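PDB 4CIT: vanadium-dependent haloperoxidase from Zobellia galactanivorans, which probably uses bound vanadate and peroxide to oxidise halides, iodide in particular, as a bacterial iodoperoxidase. Local coordinates for residues 329-334 with 363-368; 337-342 with 359-364; 56-61 with 200-205; 212-217 with 321-326; 315-320 with 377-382. All blocks are in the same frame, centred on the assembly; numbering follows the deposited sequence.

How the contacts relate
Helix 307-335 ties the set together: contacts 5, 4 and 1 use it in that order along the chain. Contacts 1 and 2 build the vanadate pocket; their centres lie about 9 Å apart, they share E363 and Y364, and K332 NZ of contact 1 is 2.8 Å from P362 O of contact 2. Contact 3 adjoins both, since I202 O is 2.7 Å from Y333 OH and I202 N is 3.0 Å from P360 O. Contact 4 meets contact 5 through V213 CG2 and V319 CG1, 3.5 Å apart. Contact 5 uses the same two helices as contact 1, but its centre is about 21 Å from that of contact 1, away from the bound vanadate.

Contact 1 (329-334 with 363-368); sequences WDEKYR and EYTSGH. With VO4 (vanadate ion), chain D; VO4 (vanadate ion), chain E; VO4 (vanadate ion), chain C.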
# COMPACT_ATOMS: atom_id res chain seq x y z
N TRP A 329 6.53 -1.45 10.28
CA TRP A 329 7.98 -1.65 10.26
C TRP A 329 8.71 -1.12 11.53
O TRP A 329 9.68 -1.71 11.99
CB TRP A 329 8.63 -1.12 8.99
CG TRP A 329 8.95 -2.20 8.02
CD1 TRP A 329 10.21 -2.60 7.62
CD2 TRP A 329 8.03 -3.13 7.39
NE1 TRP A 329 10.13 -3.69 6.82
CE2 TRP A 329 8.80 -4.02 6.62
CE3 TRP A 329 6.65 -3.26 7.38
CZ2 TRP A 329 8.23 -5.02 5.86
CZ3 TRP A 329 6.09 -4.25 6.64
CH2 TRP A 329 6.86 -5.15 5.92
N ASP A 330 8.21 -0.04 12.10
CA ASP A 330 8.63 0.47 13.41
C ASP A 330 8.53 -0.64 14.47
O ASP A 330 9.48 -0.90 15.25
CB ASP A 330 7.79 1.73 13.85
CG ASP A 330 8.22 2.29 15.15
OD1 ASP A 330 9.42 2.74 15.20
OD2 ASP A 330 7.48 2.17 16.16
N GLU A 331 7.38 -1.30 14.51
CA GLU A 331 7.22 -2.35 15.48
C GLU A 331 8.04 -3.59 15.12
O GLU A 331 8.64 -4.28 16.02
CB GLU A 331 5.76 -2.77 15.60
CG GLU A 331 5.49 -3.87 16.64
CD GLU A 331 6.07 -3.56 17.99
OE1 GLU A 331 6.18 -2.40 18.40
OE2 GLU A 331 6.53 -4.53 18.68
N LYS A 332 8.09 -3.91 13.84
CA LYS A 332 8.82 -5.15 13.48
C LYS A 332 10.25 -5.15 14.03
O LYS A 332 10.76 -6.20 14.46
CB LYS A 332 8.87 -5.39 11.94
CG LYS A 332 7.59 -5.87 11.34
CD LYS A 332 7.60 -6.09 9.81
CE LYS A 332 6.39 -6.77 9.26
NZ LYS A 332 6.09 -8.09 9.91
N TYR A 333 10.93 -4.03 13.84
CA TYR A 333 12.33 -3.88 14.18
C TYR A 333 12.53 -3.46 15.65
O TYR A 333 13.60 -3.58 16.15
CB TYR A 333 13.13 -3.09 13.11
CG TYR A 333 13.29 -3.85 11.88
CD1 TYR A 333 14.32 -4.76 11.70
CD2 TYR A 333 12.40 -3.70 10.83
CE1 TYR A 333 14.44 -5.50 10.57
CE2 TYR A 333 12.51 -4.45 9.70
CZ TYR A 333 13.55 -5.37 9.53
OH TYR A 333 13.70 -6.05 8.35
N ARG A 334 11.47 -3.11 16.36
CA ARG A 334 11.50 -2.96 17.82
C ARG A 334 11.48 -4.32 18.46
O ARG A 334 12.33 -4.63 19.30
CB ARG A 334 10.36 -2.07 18.31
CG ARG A 334 10.12 -2.06 19.83
CD ARG A 334 8.95 -1.22 20.35
NE ARG A 334 9.14 0.13 19.91
CZ ARG A 334 8.53 0.68 18.86
NH1 ARG A 334 7.55 0.07 18.17
NH2 ARG A 334 8.87 1.91 18.54
N GLU A 363 8.70 -10.76 12.55
CA GLU A 363 7.32 -11.27 12.62
C GLU A 363 6.22 -10.31 13.12
O GLU A 363 5.06 -10.42 12.64
CB GLU A 363 7.31 -12.55 13.40
CG GLU A 363 6.05 -13.37 13.23
CD GLU A 363 4.90 -12.96 14.07
OE1 GLU A 363 5.07 -12.36 15.17
OE2 GLU A 363 3.78 -13.34 13.65
N TYR A 364 6.50 -9.39 14.02
CA TYR A 364 5.41 -8.77 14.79
C TYR A 364 5.46 -7.25 14.60
O TYR A 364 6.49 -6.69 14.85
CB TYR A 364 5.59 -9.09 16.28
CG TYR A 364 4.52 -8.58 17.20
CD1 TYR A 364 3.36 -9.24 17.42
CD2 TYR A 364 4.70 -7.34 17.86
CE1 TYR A 364 2.40 -8.76 18.30
CE2 TYR A 364 3.77 -6.85 18.74
CZ TYR A 364 2.63 -7.55 18.96
OH TYR A 364 1.72 -7.11 19.86
N THR A 365 4.42 -6.58 14.23
CA THR A 365 3.09 -7.11 13.82
C THR A 365 3.09 -7.42 12.32
O THR A 365 4.08 -7.14 11.59
CB THR A 365 2.03 -6.02 14.10
OG1 THR A 365 2.56 -4.77 13.59
CG2 THR A 365 1.66 -5.97 15.57
N SER A 366 2.05 -8.09 11.82
CA SER A 366 1.90 -8.50 10.44
C SER A 366 1.56 -7.33 9.52
O SER A 366 0.60 -6.61 9.80
CB SER A 366 0.76 -9.50 10.33
OG SER A 366 0.27 -9.61 8.97
N GLY A 367 2.41 -7.12 8.49
CA GLY A 367 2.18 -6.13 7.50
C GLY A 367 0.84 -6.23 6.80
O GLY A 367 0.13 -5.22 6.63
N HIS A 368 0.49 -7.43 6.38
CA HIS A 368 -0.79 -7.63 5.79
C HIS A 368 -1.90 -7.15 6.69
O HIS A 368 -2.90 -6.54 6.24
CB HIS A 368 -1.05 -9.11 5.48
CG HIS A 368 -0.35 -9.62 4.29
ND1 HIS A 368 1.02 -9.78 4.24
CD2 HIS A 368 -0.84 -10.11 3.11
CE1 HIS A 368 1.34 -10.25 3.04
NE2 HIS A 368 0.23 -10.52 2.38
O2 VO4 D . 1.82 -10.46 7.04
O3 VO4 E . 4.34 -9.22 8.17
O1 VO4 C . 3.89 -9.23 5.32
O HOH W 1 9.12 -8.36 15.20
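K332 and T365 make a buried polar contact between the C-terminal part of helix 307-335 and the loop leading into helix 367-383, in the wall of the vanadate pocket. NZ of K332 donates to T365 O at 2.8 Å, with a C=O...N angle of 147°. The lysine chain is extended until chi4, where a turn to -55° sets NZ between this carbonyl and vanadate oxygen O3 (chain E), its hydrogen-bond acceptor at 2.7 Å. P362 O is a third acceptor for NZ. Lower on the chain, CD of K332 lies 3.7 Å above the centre of the W329 ring. K332 and the S-G-H of 366-368 match signature positions of the vanadium haloperoxidase and PAP2 family. S366 caps the helix and sends OG to vanadate O2 (chain D) at 2.6 Å; G367 N donates to O3 (chain E), and H368 ND1 to O2 (chain D) and O1 (chain C). Further back, E331 OE2 sits at the edge of the Y364 ring, 3.5 Å from CD2, with carboxylate and ring 88° apart. OE1 of E331 is in a salt bridge with R334 NH1. Water 1 connects K332 O with Y364 N.

Contact 2 (337-342 with 359-364); sequences LIRPET and PPFPEY. With VO4 (vanadate ion), chain F.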
# COMPACT_ATOMS: atom_id res chain seq x y z
N LEU A 337 11.10 -10.19 16.22
CA LEU A 337 10.63 -11.52 16.62
C LEU A 337 10.82 -12.58 15.59
O LEU A 337 10.47 -12.42 14.44
CB LEU A 337 9.16 -11.41 17.00
CG LEU A 337 8.57 -12.65 17.69
CD1 LEU A 337 9.19 -12.95 19.08
CD2 LEU A 337 7.03 -12.47 17.80
N ILE A 338 11.30 -13.74 16.07
CA ILE A 338 11.50 -14.92 15.25
C ILE A 338 10.21 -15.44 14.60
O ILE A 338 9.14 -15.36 15.20
CB ILE A 338 12.11 -15.98 16.21
CG1 ILE A 338 12.75 -17.14 15.46
CG2 ILE A 338 11.08 -16.42 17.25
CD1 ILE A 338 13.77 -17.87 16.40
N ARG A 339 10.31 -15.93 13.35
CA ARG A 339 9.23 -16.48 12.61
C ARG A 339 8.93 -17.90 13.02
O ARG A 339 9.81 -18.62 13.53
CB ARG A 339 9.55 -16.41 11.11
CG ARG A 339 9.58 -15.02 10.59
CD ARG A 339 8.15 -14.55 10.28
NE ARG A 339 8.19 -13.24 9.59
CZ ARG A 339 7.23 -12.75 8.83
NH1 ARG A 339 6.05 -13.36 8.71
NH2 ARG A 339 7.38 -11.55 8.28
N PRO A 340 7.65 -18.33 12.87
CA PRO A 340 7.20 -19.62 13.31
C PRO A 340 8.00 -20.83 12.77
O PRO A 340 8.33 -21.74 13.60
CB PRO A 340 5.75 -19.68 12.81
CG PRO A 340 5.30 -18.30 12.75
CD PRO A 340 6.54 -17.53 12.31
N GLU A 341 8.37 -20.83 11.48
CA GLU A 341 9.11 -21.99 10.96
C GLU A 341 10.43 -22.22 11.67
O GLU A 341 10.84 -23.39 11.84
CB GLU A 341 9.33 -21.92 9.45
CG GLU A 341 10.28 -20.86 8.95
CD GLU A 341 10.57 -21.12 7.46
OE1 GLU A 341 11.29 -22.08 7.07
OE2 GLU A 341 9.95 -20.45 6.64
N THR A 342 11.14 -21.16 11.99
CA THR A 342 12.44 -21.22 12.68
C THR A 342 12.32 -21.95 14.04
O THR A 342 13.07 -22.91 14.31
CB THR A 342 12.98 -19.83 12.89
OG1 THR A 342 12.85 -19.09 11.64
CG2 THR A 342 14.43 -19.90 13.35
N PRO A 359 8.32 -14.49 4.56
CA PRO A 359 8.96 -13.30 4.11
C PRO A 359 10.14 -12.88 4.91
O PRO A 359 10.23 -13.12 6.10
CB PRO A 359 7.85 -12.28 4.20
CG PRO A 359 6.58 -13.05 4.24
CD PRO A 359 6.97 -14.23 5.02
N PRO A 360 11.10 -12.17 4.27
CA PRO A 360 12.34 -11.86 4.92
C PRO A 360 12.36 -10.65 5.81
O PRO A 360 13.05 -9.68 5.53
CB PRO A 360 13.31 -11.65 3.73
CG PRO A 360 12.43 -11.06 2.67
CD PRO A 360 11.07 -11.74 2.85
N PHE A 361 11.64 -10.70 6.91
CA PHE A 361 11.59 -9.63 7.86
C PHE A 361 10.96 -10.13 9.15
O PHE A 361 10.25 -11.20 9.11
CB PHE A 361 10.93 -8.34 7.36
CG PHE A 361 9.76 -8.53 6.47
CD1 PHE A 361 8.51 -8.73 7.00
CD2 PHE A 361 9.92 -8.47 5.11
CE1 PHE A 361 7.40 -8.85 6.21
CE2 PHE A 361 8.85 -8.62 4.28
CZ PHE A 361 7.58 -8.85 4.82
N PRO A 362 11.22 -9.45 10.28
CA PRO A 362 10.69 -9.92 11.54
C PRO A 362 9.16 -10.02 11.59
O PRO A 362 8.43 -9.44 10.76
CB PRO A 362 11.20 -8.90 12.55
CG PRO A 362 12.45 -8.43 11.93
CD PRO A 362 12.10 -8.31 10.51
N GLU A 363 8.70 -10.76 12.55
CA GLU A 363 7.32 -11.27 12.62
C GLU A 363 6.22 -10.31 13.12
O GLU A 363 5.06 -10.42 12.64
CB GLU A 363 7.31 -12.55 13.40
CG GLU A 363 6.05 -13.37 13.23
CD GLU A 363 4.90 -12.96 14.07
OE1 GLU A 363 5.07 -12.36 15.17
OE2 GLU A 363 3.78 -13.34 13.65
N TYR A 364 6.50 -9.39 14.02
CA TYR A 364 5.41 -8.77 14.79
C TYR A 364 5.46 -7.25 14.60
O TYR A 364 6.49 -6.69 14.85
CB TYR A 364 5.59 -9.09 16.28
CG TYR A 364 4.52 -8.58 17.20
CD1 TYR A 364 3.36 -9.24 17.42
CD2 TYR A 364 4.70 -7.34 17.86
CE1 TYR A 364 2.40 -8.76 18.30
CE2 TYR A 364 3.77 -6.85 18.74
CZ TYR A 364 2.63 -7.55 18.96
OH TYR A 364 1.72 -7.11 19.86
O4 VO4 F . 4.69 -11.59 6.74
O HOH W 1 9.12 -8.36 15.20
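R339 reaches across to F361 and E363 and has the largest share of this buried contact. From CB the chain first sets CG beside the backbone N, and a bend at chi2 (-83°) turns CD onto E363, 3.8 Å from its CB. NE then donates to F361 O at 2.9 Å, nearly along the C=O axis (164°). NH2 grips the same oxygen at 3.0 Å from well above the carbonyl plane, so one acceptor holds the guanidinium side-on by two nitrogens. The flat group is also sandwiched: E363 CA lies over one face and P359 CD over the opposite one, each 3.7 Å from the plane and displaced toward the rim. At the tip NH1 and NH2 both donate to vanadate O4 (chain F), at 3.0 and 3.1 Å, and NH1 has a further acceptor in I423 O. An alanine here would remove the whole guanidinium and would probably leave F361 O and the vanadate oxygen without these paired donors, with a gap opened between P359 and E363. The backbones are pinned separately by E363 N donating to L337 O at 3.1 Å, while E363 OE2 binds H424 ND1, a second-shell link to another pocket residue. With K332 seven positions before it and P340 directly after, R339 fits the K-x6-R-P signature of the vanadate site that vanadium haloperoxidases share in architecture with the PAP2 phosphatases.

Contact 3 (56-61 with 200-205); sequences IFSPPV and DGIEPH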
# COMPACT_ATOMS: atom_id res chain seq x y z
N ILE A 56 11.56 -5.04 -8.66
CA ILE A 56 11.65 -5.75 -7.36
C ILE A 56 11.68 -4.78 -6.17
O ILE A 56 12.52 -4.80 -5.29
CB ILE A 56 12.74 -6.83 -7.33
CG1 ILE A 56 12.84 -7.48 -8.75
CG2 ILE A 56 12.36 -7.87 -6.31
CD1 ILE A 56 13.85 -8.60 -8.84
N PHE A 57 10.64 -3.99 -6.13
CA PHE A 57 10.36 -3.18 -4.95
C PHE A 57 9.76 -3.97 -3.81
O PHE A 57 8.83 -4.74 -3.97
CB PHE A 57 9.54 -1.97 -5.34
CG PHE A 57 10.35 -0.91 -6.03
CD1 PHE A 57 11.19 -0.09 -5.31
CD2 PHE A 57 10.34 -0.76 -7.42
CE1 PHE A 57 12.02 0.87 -5.91
CE2 PHE A 57 11.13 0.18 -8.02
CZ PHE A 57 11.96 1.02 -7.29
N SER A 58 10.17 -3.65 -2.60
CA SER A 58 9.63 -4.33 -1.41
C SER A 58 8.28 -3.72 -0.95
O SER A 58 7.93 -2.61 -1.34
CB SER A 58 10.60 -4.18 -0.25
OG SER A 58 10.71 -2.81 0.17
N PRO A 59 7.52 -4.43 -0.08
CA PRO A 59 6.21 -3.89 0.34
C PRO A 59 6.18 -2.48 0.92
O PRO A 59 5.41 -1.62 0.44
CB PRO A 59 5.64 -4.96 1.29
CG PRO A 59 6.27 -6.23 0.78
CD PRO A 59 7.67 -5.84 0.30
N PRO A 60 7.09 -2.16 1.84
CA PRO A 60 7.05 -0.78 2.33
C PRO A 60 7.42 0.28 1.28
O PRO A 60 6.78 1.35 1.24
CB PRO A 60 8.10 -0.74 3.49
CG PRO A 60 8.78 -2.08 3.47
CD PRO A 60 8.05 -3.02 2.57
N VAL A 61 8.42 -0.01 0.46
CA VAL A 61 8.89 0.96 -0.57
C VAL A 61 7.78 1.20 -1.63
O VAL A 61 7.56 2.35 -2.07
CB VAL A 61 10.21 0.50 -1.25
CG1 VAL A 61 10.55 1.42 -2.40
CG2 VAL A 61 11.31 0.51 -0.22
N ASP A 200 18.60 -10.99 4.19
CA ASP A 200 18.72 -10.05 5.32
C ASP A 200 17.35 -9.31 5.43
O ASP A 200 16.60 -9.17 4.44
CB ASP A 200 19.72 -8.94 5.03
CG ASP A 200 21.18 -9.30 5.27
OD1 ASP A 200 21.49 -10.34 5.85
OD2 ASP A 200 22.04 -8.49 4.83
N GLY A 201 17.05 -8.87 6.63
CA GLY A 201 15.76 -8.23 6.86
C GLY A 201 15.53 -7.03 5.95
O GLY A 201 16.39 -6.13 5.82
N ILE A 202 14.35 -6.94 5.37
CA ILE A 202 13.98 -5.80 4.51
C ILE A 202 13.75 -4.56 5.30
O ILE A 202 12.97 -4.52 6.26
CB ILE A 202 12.66 -6.12 3.74
CG1 ILE A 202 12.91 -7.38 2.91
CG2 ILE A 202 12.12 -4.94 2.96
CD1 ILE A 202 13.92 -7.34 1.81
N GLU A 203 14.36 -3.47 4.84
CA GLU A 203 14.02 -2.10 5.32
C GLU A 203 14.02 -1.87 6.88
O GLU A 203 13.10 -1.36 7.43
CB GLU A 203 12.78 -1.49 4.64
CG GLU A 203 12.87 -1.34 3.13
CD GLU A 203 13.93 -0.34 2.65
OE1 GLU A 203 14.42 0.58 3.40
OE2 GLU A 203 14.27 -0.40 1.45
N PRO A 204 15.12 -2.18 7.52
CA PRO A 204 15.24 -2.07 8.97
C PRO A 204 14.97 -0.67 9.46
O PRO A 204 14.56 -0.45 10.61
CB PRO A 204 16.65 -2.61 9.23
CG PRO A 204 17.40 -2.40 7.88
CD PRO A 204 16.35 -2.70 6.86
N HIS A 205 15.31 0.30 8.62
CA HIS A 205 15.11 1.71 8.93
C HIS A 205 13.94 2.36 8.28
O HIS A 205 13.91 3.59 8.18
CB HIS A 205 16.42 2.53 8.57
CG HIS A 205 17.63 1.96 9.26
ND1 HIS A 205 17.75 1.97 10.63
CD2 HIS A 205 18.71 1.28 8.79
CE1 HIS A 205 18.89 1.39 10.97
NE2 HIS A 205 19.51 1.00 9.88
O HOH W 2 13.37 -2.43 0.01
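S58 and E203 are brought together by their torsions: chi1 of 66° puts S58 OG between the backbone N and the carbonyl carbon, while chi1 of E203 (-59°) sets CG beside the backbone N, facing S58 and P60, and a bend at chi2 leaves CD alongside V61. Water 2 lies between the two polar ends, 2.7 Å from S58 OG and donating to E203 OE2 at 2.6 Å. This water is the polar link of the contact; direct contacts across it are van der Waals. CG2 of I202, anti to its own backbone N, comes to 3.6 Å from S58 CB. E203 CG lies 3.9 Å from S58 OG and 4.2 Å from CG of the P60 ring, which it crosses obliquely. V61 meets the glutamate at about a right angle, its CG2 being 3.5 Å from OE2. The other carboxylate oxygen, OE1, forms a salt bridge with R176. An alanine in place of E203 would lack the carboxylate, which would probably leave R176 without its mate and water 2 without the acceptor that orients it. S58 is the N-cap of helix 59-80, two residues after I56, where a Schellman motif ends helix 38-55. P60 on that first turn packs against F325 and W329 of helix 307-335, and I202 O accepts from W329 NE1 and Y333 OH, so segment 200-205 touches the first turn of helix 59-80 and is hydrogen-bonded to helix 307-335.

Contact 4 (212-217 with 321-326); sequences FVLDSA and MADAFI
D323 receives three consecutive backbone N-H groups from F212, V213 and L214, and these hydrogen bonds dominate the contact. OD1 takes F212 N at 2.7 Å through its syn lone pair. OD2 accepts twice, from V213 N at 2.6 Å, again on the syn lone pair, and from L214 N at 3.0 Å, which arrives on the syn side but 34° out of the carboxylate plane. In the aspartate, chi1 of -79° sets CG beside the backbone N, on the side facing segment 212-217. Three donors on a buried carboxylate would be expected to favour its charged form and to restrain its rotation.

Van der Waals contacts surround this polar centre. L214 approaches D323 tip to tip, with CG 3.5 Å from OD2. V213 crosses the aspartate at about a right angle, its CB 3.3 Å from OD2. The F212 ring presents its edge to the helix, CE2 being 3.7 Å from A322 CB. One turn further along, A217 CB rests 3.6 Å from I326 CG2.

On the side of helix 59-80, F212 meets the ring of Y68 and touches A67, while L214 and V213 pack on L439 and F442 of helix 426-446. A helix-borne aspartate gripped by successive loop amides here fixes segment 212-217 onto the helical bundle of this PAP2-family fold.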
# COMPACT_ATOMS: atom_id res chain seq x y z
N PHE A 212 3.57 10.78 6.51
CA PHE A 212 2.66 11.83 5.97
C PHE A 212 1.78 12.50 6.99
O PHE A 212 1.60 13.73 6.95
CB PHE A 212 1.76 11.19 4.89
CG PHE A 212 2.46 10.87 3.62
CD1 PHE A 212 2.83 11.88 2.72
CD2 PHE A 212 2.83 9.58 3.29
CE1 PHE A 212 3.45 11.55 1.51
CE2 PHE A 212 3.53 9.26 2.11
CZ PHE A 212 3.76 10.27 1.17
N VAL A 213 1.16 11.72 7.88
CA VAL A 213 0.11 12.20 8.82
C VAL A 213 0.48 11.97 10.30
O VAL A 213 0.11 12.72 11.25
CB VAL A 213 -1.23 11.45 8.54
CG1 VAL A 213 -2.37 12.10 9.25
CG2 VAL A 213 -1.56 11.36 7.04
N LEU A 214 1.21 10.88 10.57
CA LEU A 214 1.56 10.53 11.94
C LEU A 214 2.38 11.63 12.55
O LEU A 214 3.15 12.30 11.85
CB LEU A 214 2.40 9.29 12.05
CG LEU A 214 1.82 8.03 11.40
CD1 LEU A 214 2.79 6.86 11.53
CD2 LEU A 214 0.47 7.75 11.98
N ASP A 215 2.20 11.80 13.85
CA ASP A 215 3.09 12.70 14.61
C ASP A 215 4.49 12.13 14.78
O ASP A 215 5.49 12.88 14.85
CB ASP A 215 2.46 12.99 15.96
CG ASP A 215 1.14 13.73 15.84
OD1 ASP A 215 1.04 14.69 15.03
OD2 ASP A 215 0.17 13.32 16.55
N SER A 216 4.59 10.79 14.78
CA SER A 216 5.89 10.11 14.81
C SER A 216 5.68 8.71 14.38
O SER A 216 4.57 8.23 14.48
CB SER A 216 6.56 10.11 16.18
OG SER A 216 5.91 9.21 17.05
N ALA A 217 6.76 8.07 13.96
CA ALA A 217 6.65 6.68 13.49
C ALA A 217 6.01 5.73 14.49
O ALA A 217 5.37 4.77 14.13
CB ALA A 217 8.00 6.16 13.03
N MET A 321 -1.95 4.00 3.83
CA MET A 321 -1.15 2.81 3.73
C MET A 321 0.35 3.09 3.94
O MET A 321 1.07 2.23 4.46
CB MET A 321 -1.40 2.09 2.43
CG MET A 321 -2.74 1.40 2.40
SD MET A 321 -2.96 0.34 0.92
CE MET A 321 -3.43 1.45 -0.29
N ALA A 322 0.82 4.23 3.43
CA ALA A 322 2.26 4.55 3.52
C ALA A 322 2.52 4.74 5.02
O ALA A 322 3.53 4.16 5.55
CB ALA A 322 2.59 5.79 2.76
N ASP A 323 1.63 5.42 5.77
CA ASP A 323 1.83 5.57 7.23
C ASP A 323 1.69 4.22 7.99
O ASP A 323 2.43 3.93 8.93
CB ASP A 323 0.97 6.71 7.82
CG ASP A 323 1.61 8.14 7.54
OD1 ASP A 323 2.66 8.24 6.73
OD2 ASP A 323 1.06 9.09 8.16
N ALA A 324 0.82 3.37 7.48
CA ALA A 324 0.65 2.02 8.06
C ALA A 324 1.95 1.17 7.95
O ALA A 324 2.39 0.48 8.92
CB ALA A 324 -0.51 1.33 7.43
N PHE A 325 2.64 1.25 6.81
CA PHE A 325 3.91 0.56 6.65
C PHE A 325 4.95 1.10 7.63
O PHE A 325 5.77 0.34 8.11
CB PHE A 325 4.37 0.55 5.20
CG PHE A 325 3.82 -0.57 4.40
CD1 PHE A 325 4.34 -1.84 4.59
CD2 PHE A 325 2.85 -0.36 3.44
CE1 PHE A 325 3.84 -2.88 3.84
CE2 PHE A 325 2.42 -1.40 2.62
CZ PHE A 325 2.91 -2.66 2.86
N ILE A 326 5.05 2.43 7.77
CA ILE A 326 6.00 2.99 8.72
C ILE A 326 5.71 2.49 10.16
O ILE A 326 6.61 2.05 10.86
CB ILE A 326 5.95 4.51 8.69
CG1 ILE A 326 6.49 4.92 7.31
CG2 ILE A 326 6.79 5.11 9.82
CD1 ILE A 326 6.40 6.41 7.01

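Contact 5 (315-320 with 377-382); sequences TKASVA and VVLTEV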
# COMPACT_ATOMS: atom_id res chain seq x y z
N THR A 315 -5.98 8.90 -2.91
CA THR A 315 -5.08 9.66 -2.10
C THR A 315 -5.22 9.41 -0.67
O THR A 315 -4.21 9.14 0.04
CB THR A 315 -5.22 11.16 -2.45
OG1 THR A 315 -4.99 11.30 -3.87
CG2 THR A 315 -4.15 11.93 -1.73
N LYS A 316 -6.46 9.39 -0.17
CA LYS A 316 -6.65 9.12 1.24
C LYS A 316 -6.15 7.66 1.57
O LYS A 316 -5.48 7.48 2.60
CB LYS A 316 -8.10 9.36 1.64
CG LYS A 316 -8.29 9.53 3.12
CD LYS A 316 -9.74 9.75 3.56
CE LYS A 316 -10.43 10.94 3.00
NZ LYS A 316 -11.68 11.31 3.77
N ALA A 317 -6.41 6.73 0.71
CA ALA A 317 -6.00 5.30 0.90
C ALA A 317 -4.49 5.12 0.85
O ALA A 317 -3.87 4.46 1.75
CB ALA A 317 -6.69 4.35 -0.04
N SER A 318 -3.85 5.76 -0.14
CA SER A 318 -2.43 5.58 -0.31
C SER A 318 -1.65 6.28 0.80
O SER A 318 -0.63 5.75 1.24
CB SER A 318 -1.96 5.91 -1.71
OG SER A 318 -2.15 7.28 -1.99
N VAL A 319 -2.05 7.48 1.20
CA VAL A 319 -1.43 8.12 2.34
C VAL A 319 -1.54 7.31 3.65
O VAL A 319 -0.57 7.06 4.35
CB VAL A 319 -1.95 9.54 2.51
CG1 VAL A 319 -1.51 10.11 3.80
CG2 VAL A 319 -1.48 10.39 1.31
N ALA A 320 -2.74 6.80 3.92
CA ALA A 320 -2.91 5.93 5.05
C ALA A 320 -2.00 4.69 4.97
O ALA A 320 -1.42 4.32 6.03
CB ALA A 320 -4.35 5.56 5.24
N VAL A 377 -10.42 0.71 6.77
CA VAL A 377 -11.00 1.87 7.46
C VAL A 377 -11.21 3.04 6.53
O VAL A 377 -12.27 3.65 6.47
CB VAL A 377 -10.17 2.28 8.69
CG1 VAL A 377 -10.56 3.65 9.17
CG2 VAL A 377 -10.39 1.25 9.79
N VAL A 378 -10.19 3.37 5.75
CA VAL A 378 -10.31 4.45 4.77
C VAL A 378 -11.36 4.18 3.73
O VAL A 378 -12.22 5.04 3.51
CB VAL A 378 -8.94 4.76 4.06
CG1 VAL A 378 -9.14 5.83 2.99
CG2 VAL A 378 -7.97 5.24 5.10
N LEU A 379 -11.38 2.98 3.15
CA LEU A 379 -12.35 2.70 2.09
C LEU A 379 -13.76 2.62 2.65
O LEU A 379 -14.74 2.98 1.97
CB LEU A 379 -11.97 1.40 1.33
CG LEU A 379 -10.65 1.58 0.54
CD1 LEU A 379 -10.28 0.24 -0.10
CD2 LEU A 379 -10.62 2.65 -0.51
N THR A 380 -13.86 2.10 3.87
CA THR A 380 -15.18 2.11 4.54
C THR A 380 -15.69 3.54 4.74
O THR A 380 -16.86 3.84 4.54
CB THR A 380 -15.13 1.34 5.81
OG1 THR A 380 -14.68 0.00 5.50
CG2 THR A 380 -16.53 1.33 6.52
N GLU A 381 -14.81 4.44 5.11
CA GLU A 381 -15.18 5.82 5.32
C GLU A 381 -15.54 6.48 3.99
O GLU A 381 -16.53 7.21 3.94
CB GLU A 381 -14.07 6.63 5.94
CG GLU A 381 -14.46 8.08 6.32
CD GLU A 381 -14.39 9.14 5.20
OE1 GLU A 381 -13.39 9.17 4.42
OE2 GLU A 381 -15.38 9.96 5.08
N VAL A 382 -14.83 6.18 2.93
CA VAL A 382 -15.13 6.81 1.61
C VAL A 382 -16.34 6.25 0.91
O VAL A 382 -17.21 7.05 0.42
CB VAL A 382 -13.88 6.77 0.68
CG1 VAL A 382 -14.17 7.17 -0.77
CG2 VAL A 382 -12.79 7.55 1.27
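E381 supplies the one flat side-chain group of this contact, and K316 NZ meets its OE1 from above the carboxylate plane, 39° out of it. The two form a salt bridge of 2.8 Å, their chains crossing at about a right angle. Each gets there by a bend: K316 runs extended through chi2 and bends at chi3 (-60°), and the extended last bond carries NZ to OE1, while E381 bends at chi2.

Beneath the charges the packing is aliphatic. V378 lies against one surface of helix 307-335 with both methyls engaged: CG1 is 3.8 Å from K316 CG and 3.7 Å from A317 N, and CG2 is 3.6 Å from A320 CB. L379 adds a looser touch, CD2 being 4.3 Å from A317 CB. The two helical segments run nearly antiparallel, at 162°, with axes 9.3 Å apart. The small A317 and A320 are consistent with V378 coming close to the backbone.

Helix 426-446 flanks the same interface, where V443 touches A320 and V444 touches V378; L379 continues onto W292, I295 and A296 of helix 288-302. The chemistry thus divides: an apolar seam of alanine, valine and leucine side chains joins two helices of the bundle, and a buried lysine meets an exposed glutamate at the margin, where the charges probably offset one another and the lysine's methylenes cover the valine.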